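PDB 3MYX: uncharacterized protein PSPTO_0244, which is of unknown function but belongs to the cupin superfamily and is probably related to the (S)-ureidoglycine aminohydrolases. Local coordinates for residues A[46-57]-A[104-115]; A[58-69]-A[92-103]. All coordinates share one frame; numbering follows the deposited sequence. Where two conformers were deposited one is given.

Interaction 1. Residues A[46-57]-A[104-115]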
loop_
_atom_site.group_PDB
_atom_site.type_symbol
_atom_site.label_atom_id
_atom_site.label_comp_id
_atom_site.label_asym_id
_atom_site.label_seq_id
_atom_site.Cartn_x
_atom_site.Cartn_y
_atom_site.Cartn_z
ATOM N N GLY A 46 5.357 12.734 6.604
ATOM C CA GLY A 46 4.273 12.831 5.645
ATOM C C GLY A 46 3.738 11.575 5.024
ATOM O O GLY A 46 2.767 11.653 4.267
ATOM N N ILE A 47 4.337 10.426 5.306
ATOM C CA ILE A 47 3.764 9.174 4.809
ATOM C C ILE A 47 2.476 8.851 5.564
ATOM O O ILE A 47 2.458 8.857 6.789
ATOM C CB ILE A 47 4.768 8.024 4.908
ATOM C CG1 ILE A 47 5.861 8.194 3.840
ATOM C CG2 ILE A 47 4.084 6.672 4.696
ATOM C CD1 ILE A 47 5.427 7.788 2.415
ATOM N N ALA A 48 1.408 8.569 4.818
ATOM C CA ALA A 48 0.095 8.288 5.379
ATOM C C ALA A 48 -0.459 6.997 4.777
ATOM O O ALA A 48 -0.176 6.657 3.621
ATOM C CB ALA A 48 -0.886 9.438 5.109
ATOM N N ALA A 49 -1.242 6.280 5.563
ATOM C CA ALA A 49 -1.881 5.057 5.105
ATOM C C ALA A 49 -3.248 4.906 5.749
ATOM O O ALA A 49 -3.470 5.367 6.865
ATOM C CB ALA A 49 -0.992 3.814 5.398
ATOM N N GLY A 50 -4.160 4.254 5.046
ATOM C CA GLY A 50 -5.492 4.069 5.565
ATOM C C GLY A 50 -6.415 3.539 4.495
ATOM O O GLY A 50 -5.990 2.775 3.620
ATOM N N ILE A 51 -7.687 3.931 4.603
ATOM C CA ILE A 51 -8.679 3.607 3.590
ATOM C C ILE A 51 -9.464 4.860 3.204
ATOM O O ILE A 51 -9.495 5.868 3.925
ATOM C CB ILE A 51 -9.634 2.455 4.038
ATOM C CG1 ILE A 51 -10.500 2.900 5.229
ATOM C CG2 ILE A 51 -8.826 1.176 4.342
ATOM C CD1 ILE A 51 -11.553 1.889 5.667
ATOM N N VAL A 52 -10.038 4.807 2.012
ATOM C CA VAL A 52 -10.963 5.824 1.529
ATOM C C VAL A 52 -12.284 5.132 1.206
ATOM O O VAL A 52 -12.295 4.081 0.555
ATOM C CB VAL A 52 -10.441 6.573 0.294
ATOM C CG1 VAL A 52 -11.509 7.502 -0.280
ATOM C CG2 VAL A 52 -9.174 7.350 0.660
ATOM N N GLU A 53 -13.377 5.697 1.712
ATOM C CA GLU A 53 -14.730 5.292 1.350
ATOM C C GLU A 53 -15.308 6.419 0.500
ATOM O O GLU A 53 -15.360 7.561 0.941
ATOM C CB GLU A 53 -15.562 5.054 2.614
ATOM C CG GLU A 53 -14.995 3.935 3.467
ATOM C CD GLU A 53 -15.827 3.547 4.670
ATOM O OE1 GLU A 53 -16.979 3.987 4.787
ATOM O OE2 GLU A 53 -15.308 2.788 5.505
ATOM N N PHE A 54 -15.736 6.110 -0.715
ATOM C CA PHE A 54 -16.216 7.133 -1.619
ATOM C C PHE A 54 -17.177 6.532 -2.631
ATOM O O PHE A 54 -17.085 5.341 -2.955
ATOM C CB PHE A 54 -15.014 7.786 -2.307
ATOM C CG PHE A 54 -15.263 9.185 -2.784
ATOM C CD1 PHE A 54 -15.479 10.217 -1.882
ATOM C CD2 PHE A 54 -15.220 9.492 -4.138
ATOM C CE1 PHE A 54 -15.675 11.515 -2.320
ATOM C CE2 PHE A 54 -15.412 10.808 -4.580
ATOM C CZ PHE A 54 -15.654 11.801 -3.672
ATOM N N GLY A 55 -18.112 7.340 -3.106
ATOM C CA GLY A 55 -19.171 6.849 -3.967
ATOM C C GLY A 55 -19.645 7.789 -5.047
ATOM O O GLY A 55 -20.717 7.575 -5.609
ATOM N N THR A 56 -18.845 8.809 -5.354
ATOM C CA THR A 56 -19.152 9.802 -6.359
ATOM C C THR A 56 -17.865 10.088 -7.181
ATOM O O THR A 56 -16.867 9.401 -7.036
ATOM C CB THR A 56 -19.729 11.079 -5.652
ATOM O OG1 THR A 56 -18.803 11.543 -4.664
ATOM C CG2 THR A 56 -21.076 10.774 -4.948
ATOM N N ALA A 57 -17.896 11.129 -8.009
ATOM C CA ALA A 57 -16.712 11.593 -8.716
ATOM C C ALA A 57 -16.235 12.930 -8.179
ATOM O O ALA A 57 -17.030 13.781 -7.782
ATOM C CB ALA A 57 -16.974 11.688 -10.209
ATOM N N ASP A 104 -13.473 8.734 -10.085
ATOM C CA ASP A 104 -14.896 8.468 -10.271
ATOM C C ASP A 104 -15.204 7.102 -9.644
ATOM O O ASP A 104 -14.940 6.069 -10.250
ATOM C CB ASP A 104 -15.251 8.518 -11.761
ATOM C CG ASP A 104 -16.724 8.356 -12.038
ATOM O OD1 ASP A 104 -17.501 8.122 -11.096
ATOM O OD2 ASP A 104 -17.053 8.454 -13.232
ATOM N N ALA A 105 -15.778 7.111 -8.440
ATOM C CA ALA A 105 -16.081 5.907 -7.676
ATOM C C ALA A 105 -17.538 5.516 -7.856
ATOM O O ALA A 105 -18.435 6.341 -7.775
ATOM C CB ALA A 105 -15.800 6.126 -6.190
ATOM N N GLN A 106 -17.765 4.223 -8.031
ATOM C CA GLN A 106 -19.114 3.705 -7.955
ATOM C C GLN A 106 -19.600 3.837 -6.512
ATOM O O GLN A 106 -18.802 3.874 -5.581
ATOM C CB GLN A 106 -19.154 2.257 -8.434
ATOM C CG GLN A 106 -18.951 2.151 -9.938
ATOM C CD GLN A 106 -19.966 2.967 -10.714
ATOM O OE1 GLN A 106 -19.618 3.923 -11.407
ATOM N NE2 GLN A 106 -21.238 2.602 -10.584
ATOM N N PRO A 107 -20.927 3.937 -6.316
ATOM C CA PRO A 107 -21.400 4.034 -4.940
ATOM C C PRO A 107 -20.862 2.927 -4.046
ATOM O O PRO A 107 -20.729 1.772 -4.489
ATOM C CB PRO A 107 -22.915 3.907 -5.091
ATOM C CG PRO A 107 -23.190 4.491 -6.419
ATOM C CD PRO A 107 -22.039 4.021 -7.281
ATOM N N GLU A 108 -20.525 3.281 -2.808
ATOM C CA GLU A 108 -20.135 2.308 -1.796
ATOM C C GLU A 108 -18.816 1.615 -2.174
ATOM O O GLU A 108 -18.670 0.412 -1.984
ATOM C CB GLU A 108 -21.274 1.287 -1.568
ATOM C CG GLU A 108 -22.650 1.939 -1.400
ATOM C CD GLU A 108 -22.773 2.734 -0.121
ATOM O OE1 GLU A 108 -22.060 2.430 0.857
ATOM O OE2 GLU A 108 -23.609 3.662 -0.090
ATOM N N SER A 109 -17.876 2.372 -2.740
ATOM C CA SER A 109 -16.544 1.842 -3.029
ATOM C C SER A 109 -15.616 2.117 -1.846
ATOM O O SER A 109 -15.818 3.056 -1.060
ATOM C CB SER A 109 -15.983 2.448 -4.309
ATOM O OG SER A 109 -16.750 2.093 -5.439
ATOM N N LEU A 110 -14.576 1.290 -1.739
ATOM C CA LEU A 110 -13.643 1.362 -0.620
ATOM C C LEU A 110 -12.299 0.878 -1.110
ATOM O O LEU A 110 -12.187 -0.217 -1.678
ATOM C CB LEU A 110 -14.134 0.481 0.548
ATOM C CG LEU A 110 -13.426 0.587 1.907
ATOM C CD1 LEU A 110 -14.374 0.133 3.062
ATOM C CD2 LEU A 110 -12.090 -0.184 1.964
ATOM N N TRP A 111 -11.270 1.685 -0.873
ATOM C CA TRP A 111 -9.908 1.281 -1.191
ATOM C C TRP A 111 -8.948 1.584 -0.073
ATOM O O TRP A 111 -9.187 2.491 0.717
ATOM C CB TRP A 111 -9.425 1.929 -2.478
ATOM C CG TRP A 111 -9.449 3.429 -2.599
ATOM C CD1 TRP A 111 -8.416 4.292 -2.367
ATOM C CD2 TRP A 111 -10.534 4.240 -3.097
ATOM N NE1 TRP A 111 -8.771 5.568 -2.700
ATOM C CE2 TRP A 111 -10.072 5.578 -3.123
ATOM C CE3 TRP A 111 -11.849 3.970 -3.501
ATOM C CZ2 TRP A 111 -10.865 6.636 -3.568
ATOM C CZ3 TRP A 111 -12.651 5.030 -3.906
ATOM C CH2 TRP A 111 -12.146 6.341 -3.943
ATOM N N ALA A 112 -7.871 0.806 0.001
ATOM C CA ALA A 112 -6.753 1.152 0.862
ATOM C C ALA A 112 -5.843 2.129 0.124
ATOM O O ALA A 112 -5.782 2.143 -1.099
ATOM C CB ALA A 112 -5.965 -0.078 1.288
ATOM N N PHE A 113 -5.118 2.939 0.879
ATOM C CA PHE A 113 -4.169 3.859 0.283
ATOM C C PHE A 113 -2.874 3.940 1.067
ATOM O O PHE A 113 -2.831 3.694 2.285
ATOM C CB PHE A 113 -4.772 5.276 0.155
ATOM C CG PHE A 113 -4.828 6.046 1.461
ATOM C CD1 PHE A 113 -3.756 6.814 1.897
ATOM C CD2 PHE A 113 -5.957 6.005 2.273
ATOM C CE1 PHE A 113 -3.790 7.497 3.107
ATOM C CE2 PHE A 113 -5.993 6.708 3.489
ATOM C CZ PHE A 113 -4.899 7.446 3.904
ATOM N N CYS A 114 -1.816 4.308 0.344
ATOM C CA CYS A 114 -0.577 4.824 0.928
ATOM C C CYS A 114 -0.212 6.067 0.138
ATOM O O CYS A 114 -0.178 6.043 -1.091
ATOM C CB CYS A 114 0.530 3.780 0.839
ATOM S SG CYS A 114 2.099 4.351 1.563
ATOM N N ALA A 115 0.028 7.173 0.849
ATOM C CA ALA A 115 0.353 8.444 0.225
ATOM C C ALA A 115 1.625 9.015 0.799
ATOM O O ALA A 115 1.831 8.971 2.011
ATOM C CB ALA A 115 -0.792 9.441 0.441
#
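Val52 N donates to Trp111 O at 2.8 Å, one rung of an antiparallel ladder in which 47-54 pairs with 109-115. Further hydrogen-bonded pairs run from Ala48 with Ala115 to Phe54 with Ser109. On the face carrying Val52, Trp111 and Phe113, aromatic rings lie flat against the opposite strand. The indole has CG between its backbone N and carbonyl carbon (chi1 56°), which lays it alongside Val52. The branched valine puts CB over the five-membered ring, 3.8 Å from the centroid, in a CH-pi contact, while CG1 reaches CZ2 at 3.5 Å. Phe54 CB meets Trp111 CH2 at 3.6 Å. Phe113 turns back likewise (chi1 76°) and spreads its phenyl over the main chain, with Gly50 N 3.4 Å above the ring plane; glycine suits because the ring fills a side chain's place. On the other face, Leu110 CD1 packs along the aliphatic part of Glu53, touching CG at 3.9 Å. Past the loops at 55-56 and 106-108, Ala105 N bonds to Thr56 O and restarts the pairing, shifted by two. These are neighbouring strands of what is probably a cupin-type barrel: strand 37-39 borders 47-54, Arg37 making a cation-pi contact with Phe113, whereas strand 66-71 flanks 109-116.

Interaction 2. Residues A[58-69]-A[92-103]. With EDO (1,2-ethanediol), chain D.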
loop_
_atom_site.group_PDB
_atom_site.type_symbol
_atom_site.label_atom_id
_atom_site.label_comp_id
_atom_site.label_asym_id
_atom_site.label_seq_id
_atom_site.Cartn_x
_atom_site.Cartn_y
_atom_site.Cartn_z
ATOM N N LEU A 58 -14.922 13.095 -8.185
ATOM C CA LEU A 58 -14.320 14.386 -7.889
ATOM C C LEU A 58 -13.104 14.591 -8.776
ATOM O O LEU A 58 -12.393 13.677 -9.136
ATOM C CB LEU A 58 -14.019 14.596 -6.380
ATOM C CG LEU A 58 -12.929 13.801 -5.640
ATOM C CD1 LEU A 58 -11.558 14.145 -6.169
ATOM C CD2 LEU A 58 -12.971 14.012 -4.120
ATOM N N SER A 59 -12.927 15.837 -9.170
ATOM C CA SER A 59 -11.834 16.222 -10.046
ATOM C C SER A 59 -10.840 17.066 -9.247
ATOM O O SER A 59 -11.229 17.950 -8.470
ATOM C CB SER A 59 -12.368 17.016 -11.240
ATOM O OG SER A 59 -13.164 16.211 -12.110
ATOM N N VAL A 60 -9.557 16.789 -9.440
ATOM C CA VAL A 60 -8.479 17.486 -8.765
ATOM C C VAL A 60 -7.546 18.063 -9.828
ATOM O O VAL A 60 -7.077 17.331 -10.704
ATOM C CB VAL A 60 -7.704 16.514 -7.857
ATOM C CG1 VAL A 60 -6.671 17.270 -7.002
ATOM C CG2 VAL A 60 -8.668 15.717 -6.976
ATOM N N GLU A 61 -7.279 19.369 -9.778
ATOM C CA GLU A 61 -6.459 19.995 -10.816
ATOM C C GLU A 61 -4.994 19.550 -10.759
ATOM O O GLU A 61 -4.387 19.343 -11.797
ATOM C CB GLU A 61 -6.575 21.523 -10.760
ATOM C CG GLU A 61 -5.679 22.289 -11.746
ATOM C CD GLU A 61 -5.741 21.765 -13.172
ATOM O OE1 GLU A 61 -6.814 21.263 -13.578
ATOM O OE2 GLU A 61 -4.708 21.859 -13.881
ATOM N N ALA A 62 -4.438 19.399 -9.552
ATOM C CA ALA A 62 -3.049 18.952 -9.377
ATOM C C ALA A 62 -3.011 18.118 -8.113
ATOM O O ALA A 62 -3.038 18.648 -7.011
ATOM C CB ALA A 62 -2.104 20.144 -9.283
ATOM N N TYR A 63 -2.942 16.796 -8.252
ATOM C CA TYR A 63 -3.065 15.940 -7.087
ATOM C C TYR A 63 -1.934 16.260 -6.110
ATOM O O TYR A 63 -0.785 16.380 -6.523
ATOM C CB TYR A 63 -3.067 14.450 -7.485
ATOM C CG TYR A 63 -3.772 13.623 -6.446
ATOM C CD1 TYR A 63 -5.164 13.625 -6.358
ATOM C CD2 TYR A 63 -3.061 12.906 -5.490
ATOM C CE1 TYR A 63 -5.817 12.921 -5.359
ATOM C CE2 TYR A 63 -3.723 12.206 -4.474
ATOM C CZ TYR A 63 -5.104 12.212 -4.420
ATOM O OH TYR A 63 -5.809 11.549 -3.444
ATOM N N PRO A 64 -2.248 16.428 -4.817
ATOM C CA PRO A 64 -1.262 17.029 -3.920
ATOM C C PRO A 64 -0.220 16.052 -3.387
ATOM O O PRO A 64 0.761 16.483 -2.787
ATOM C CB PRO A 64 -2.119 17.540 -2.772
ATOM C CG PRO A 64 -3.295 16.630 -2.763
ATOM C CD PRO A 64 -3.583 16.394 -4.198
ATOM N N TYR A 65 -0.464 14.757 -3.563
ATOM C CA TYR A 65 0.359 13.706 -3.006
ATOM C C TYR A 65 0.782 12.752 -4.115
ATOM O O TYR A 65 0.193 12.745 -5.190
ATOM C CB TYR A 65 -0.452 12.899 -1.994
ATOM C CG TYR A 65 -1.271 13.684 -0.979
ATOM C CD1 TYR A 65 -0.795 14.864 -0.411
ATOM C CD2 TYR A 65 -2.499 13.207 -0.544
ATOM C CE1 TYR A 65 -1.538 15.564 0.535
ATOM C CE2 TYR A 65 -3.232 13.895 0.399
ATOM C CZ TYR A 65 -2.740 15.054 0.947
ATOM O OH TYR A 65 -3.496 15.719 1.875
ATOM N N THR A 66 1.765 11.901 -3.832
ATOM C CA THR A 66 1.897 10.641 -4.575
ATOM C C THR A 66 1.053 9.641 -3.812
ATOM O O THR A 66 1.254 9.458 -2.635
ATOM C CB THR A 66 3.334 10.151 -4.652
ATOM O OG1 THR A 66 4.141 11.187 -5.224
ATOM C CG2 THR A 66 3.423 8.881 -5.480
ATOM N N GLU A 67 0.100 8.999 -4.471
ATOM C CA GLU A 67 -0.847 8.127 -3.759
ATOM C C GLU A 67 -1.150 6.840 -4.521
ATOM O O GLU A 67 -1.499 6.859 -5.694
ATOM C CB GLU A 67 -2.135 8.887 -3.410
ATOM C CG GLU A 67 -3.087 8.084 -2.524
ATOM C CD GLU A 67 -4.192 8.920 -1.864
ATOM O OE1 GLU A 67 -4.141 10.180 -1.863
ATOM O OE2 GLU A 67 -5.082 8.271 -1.274
HETATM N N MSE A 68 -0.999 5.725 -3.813
HETATM C CA MSE A 68 -1.335 4.399 -4.315
HETATM C C MSE A 68 -2.678 3.995 -3.773
HETATM O O MSE A 68 -2.949 4.160 -2.575
HETATM C CB MSE A 68 -0.320 3.375 -3.837
HETATM C CG MSE A 68 -0.672 1.962 -4.259
HETATM SE SE MSE A 68 0.528 0.788 -3.384
HETATM C CE MSE A 68 0.217 -0.790 -4.416
ATOM N N LEU A 69 -3.511 3.442 -4.655
ATOM C CA LEU A 69 -4.853 2.925 -4.322
ATOM C C LEU A 69 -4.890 1.428 -4.576
ATOM O O LEU A 69 -4.407 0.976 -5.599
ATOM C CB LEU A 69 -5.941 3.544 -5.243
ATOM C CG LEU A 69 -6.235 5.048 -5.230
ATOM C CD1 LEU A 69 -5.127 5.832 -5.934
ATOM C CD2 LEU A 69 -7.592 5.325 -5.843
ATOM N N SER A 92 -4.918 -2.222 -8.520
ATOM C CA SER A 92 -4.201 -1.113 -7.929
ATOM C C SER A 92 -3.643 -0.173 -9.001
ATOM O O SER A 92 -3.395 -0.575 -10.144
ATOM C CB SER A 92 -3.066 -1.676 -7.058
ATOM O OG SER A 92 -2.352 -0.643 -6.404
ATOM N N ALA A 93 -3.485 1.090 -8.623
ATOM C CA ALA A 93 -2.870 2.099 -9.460
ATOM C C ALA A 93 -2.210 3.142 -8.583
ATOM O O ALA A 93 -2.466 3.224 -7.376
ATOM C CB ALA A 93 -3.886 2.767 -10.387
ATOM N N VAL A 94 -1.378 3.957 -9.226
ATOM C CA VAL A 94 -0.700 5.071 -8.571
ATOM C C VAL A 94 -1.090 6.378 -9.264
ATOM O O VAL A 94 -1.120 6.443 -10.494
ATOM C CB VAL A 94 0.847 4.936 -8.676
ATOM C CG1 VAL A 94 1.526 6.073 -7.891
ATOM C CG2 VAL A 94 1.271 3.580 -8.193
ATOM N N ILE A 95 -1.423 7.389 -8.469
ATOM C CA ILE A 95 -1.579 8.768 -8.942
ATOM C C ILE A 95 -0.297 9.506 -8.571
ATOM O O ILE A 95 0.023 9.638 -7.385
ATOM C CB ILE A 95 -2.778 9.465 -8.271
ATOM C CG1 ILE A 95 -4.073 8.684 -8.529
ATOM C CG2 ILE A 95 -2.894 10.894 -8.771
ATOM C CD1 ILE A 95 -5.299 9.194 -7.761
ATOM N N GLY A 96 0.473 9.943 -9.557
ATOM C CA GLY A 96 1.666 10.678 -9.264
ATOM C C GLY A 96 1.351 12.056 -8.729
ATOM O O GLY A 96 0.267 12.639 -8.990
ATOM N N ARG A 97 2.286 12.630 -7.990
ATOM C CA ARG A 97 2.124 14.001 -7.517
ATOM C C ARG A 97 1.969 14.953 -8.723
ATOM O O ARG A 97 2.704 14.849 -9.702
ATOM C CB ARG A 97 3.324 14.395 -6.639
ATOM C CG ARG A 97 3.043 15.501 -5.646
ATOM C CD ARG A 97 4.267 15.776 -4.765
ATOM N NE ARG A 97 3.976 16.684 -3.646
ATOM C CZ ARG A 97 3.693 16.327 -2.380
ATOM N NH1 ARG A 97 3.671 15.035 -1.990
ATOM N NH2 ARG A 97 3.426 17.289 -1.475
ATOM N N GLY A 98 1.005 15.872 -8.634
ATOM C CA GLY A 98 0.769 16.885 -9.658
ATOM C C GLY A 98 -0.198 16.483 -10.745
ATOM O O GLY A 98 -0.512 17.297 -11.616
ATOM N N THR A 99 -0.680 15.244 -10.718
ATOM C CA THR A 99 -1.568 14.749 -11.766
ATOM C C THR A 99 -2.909 15.486 -11.767
ATOM O O THR A 99 -3.536 15.641 -10.727
ATOM C CB THR A 99 -1.836 13.234 -11.584
ATOM O OG1 THR A 99 -0.605 12.527 -11.434
ATOM C CG2 THR A 99 -2.557 12.657 -12.778
ATOM N N GLN A 100 -3.341 15.931 -12.951
ATOM C CA GLN A 100 -4.714 16.390 -13.122
ATOM C C GLN A 100 -5.566 15.139 -13.251
ATOM O O GLN A 100 -5.397 14.354 -14.184
ATOM C CB GLN A 100 -4.856 17.262 -14.348
ATOM C CG GLN A 100 -6.223 17.876 -14.476
ATOM C CD GLN A 100 -6.437 18.496 -15.832
ATOM O OE1 GLN A 100 -6.564 17.791 -16.826
ATOM N NE2 GLN A 100 -6.501 19.813 -15.869
ATOM N N VAL A 101 -6.440 14.895 -12.283
ATOM C CA VAL A 101 -7.101 13.594 -12.216
ATOM C C VAL A 101 -8.543 13.720 -11.758
ATOM O O VAL A 101 -8.860 14.493 -10.841
ATOM C CB VAL A 101 -6.309 12.607 -11.306
ATOM C CG1 VAL A 101 -6.244 13.112 -9.869
ATOM C CG2 VAL A 101 -6.896 11.196 -11.377
ATOM N N ARG A 102 -9.398 12.935 -12.395
ATOM C CA ARG A 102 -10.765 12.741 -11.944
ATOM C C ARG A 102 -10.850 11.336 -11.375
ATOM O O ARG A 102 -10.413 10.361 -12.011
ATOM C CB ARG A 102 -11.770 12.947 -13.081
ATOM C CG ARG A 102 -13.223 12.751 -12.680
ATOM C CD ARG A 102 -14.091 13.201 -13.831
ATOM N NE ARG A 102 -15.523 13.020 -13.627
ATOM C CZ ARG A 102 -16.318 13.859 -12.963
ATOM N NH1 ARG A 102 -15.842 14.950 -12.368
ATOM N NH2 ARG A 102 -17.603 13.587 -12.872
ATOM N N ILE A 103 -11.375 11.249 -10.157
ATOM C CA ILE A 103 -11.534 10.009 -9.421
ATOM C C ILE A 103 -13.026 9.743 -9.349
ATOM O O ILE A 103 -13.746 10.458 -8.672
ATOM C CB ILE A 103 -10.919 10.141 -8.007
ATOM C CG1 ILE A 103 -9.438 10.567 -8.103
ATOM C CG2 ILE A 103 -11.100 8.849 -7.201
ATOM C CD1 ILE A 103 -8.742 10.869 -6.777
HETATM C C1 EDO D . -9.039 14.880 -16.548
HETATM O O1 EDO D . -7.888 15.555 -17.049
HETATM C C2 EDO D . -9.353 15.382 -15.155
HETATM O O2 EDO D . -9.670 16.793 -15.189
HETATM O O HOH W 1 -1.830 19.183 -13.154
HETATM O O HOH W 2 5.249 12.890 -3.031
#
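Two antiparallel ladders of a cupin-like barrel, 58-60 with 101-103 and 66-69 with 92-95, are bridged here by a pair of loops, with Tyr63 wedged into the interior between them. Its CG stands anti to the backbone N (chi1 -155°), which carries the ring inward across the apolar side chains of the facing strands. Ile95 CG2 touches Tyr63 CG at 3.7 Å, Val101 CG1 meets CD1 and Ile103 CD1 lies 3.8 Å from CE1, so branched aliphatic residues pack about the aromatic. The polar end is served as well: Tyr63 OH donates to Glu67 OE1 at 2.7 Å, coming from above the carboxylate plane, and Glu67 OE2 is salt-bridged to Arg37. The loop backbones lock together where Tyr63 N bonds to Thr99 O and Gly98 N to Tyr63 O, the latter at 2.8 Å. Gly98 has a positive phi (90°), suited to the type II turn from Gly96 to Thr99, and Thr99 OG1 braces that turn by donating to Gly96 O at 2.6 Å. Toward solvent, Arg102 NH1 gives Ser59 OG a hydrogen bond of 3.0 Å lying in the guanidinium plane. Gln100 NE2 donates to the syn lone pair of Glu61 OE1 at 2.7 Å, while Gln100 OE1 accepts from ethanediol O1, a probable crystallisation additive. An antiparallel barrel whose interior joins aliphatic packing to the polar cluster of Tyr63, Glu67 and Arg37 is consistent with the cupin double-stranded beta-helix.

From the N terminus the chain runs along strand 47-54 and directly into 58-69, so the first halves of the two contacts are continuous. It then passes through hairpin strands 75-80 and 83-88 and returns along 92-103, closing the inner loop of interaction 2; running on through 104-115, it closes the outer loop of interaction 1. Interaction 2 is thus nested inside interaction 1. Strand 101-105 serves both contacts, carrying the pairing with 57-60 across their boundary. Elsewhere strand 66-71 lies between 92-95 and 109-116, with a probable hydrogen bond from Met68 N to Cys114 O at 2.9 Å. Together they tie the sheet holding 47-54, 109-116, 66-71 and 92-95 to the one holding 57-60 and 101-105.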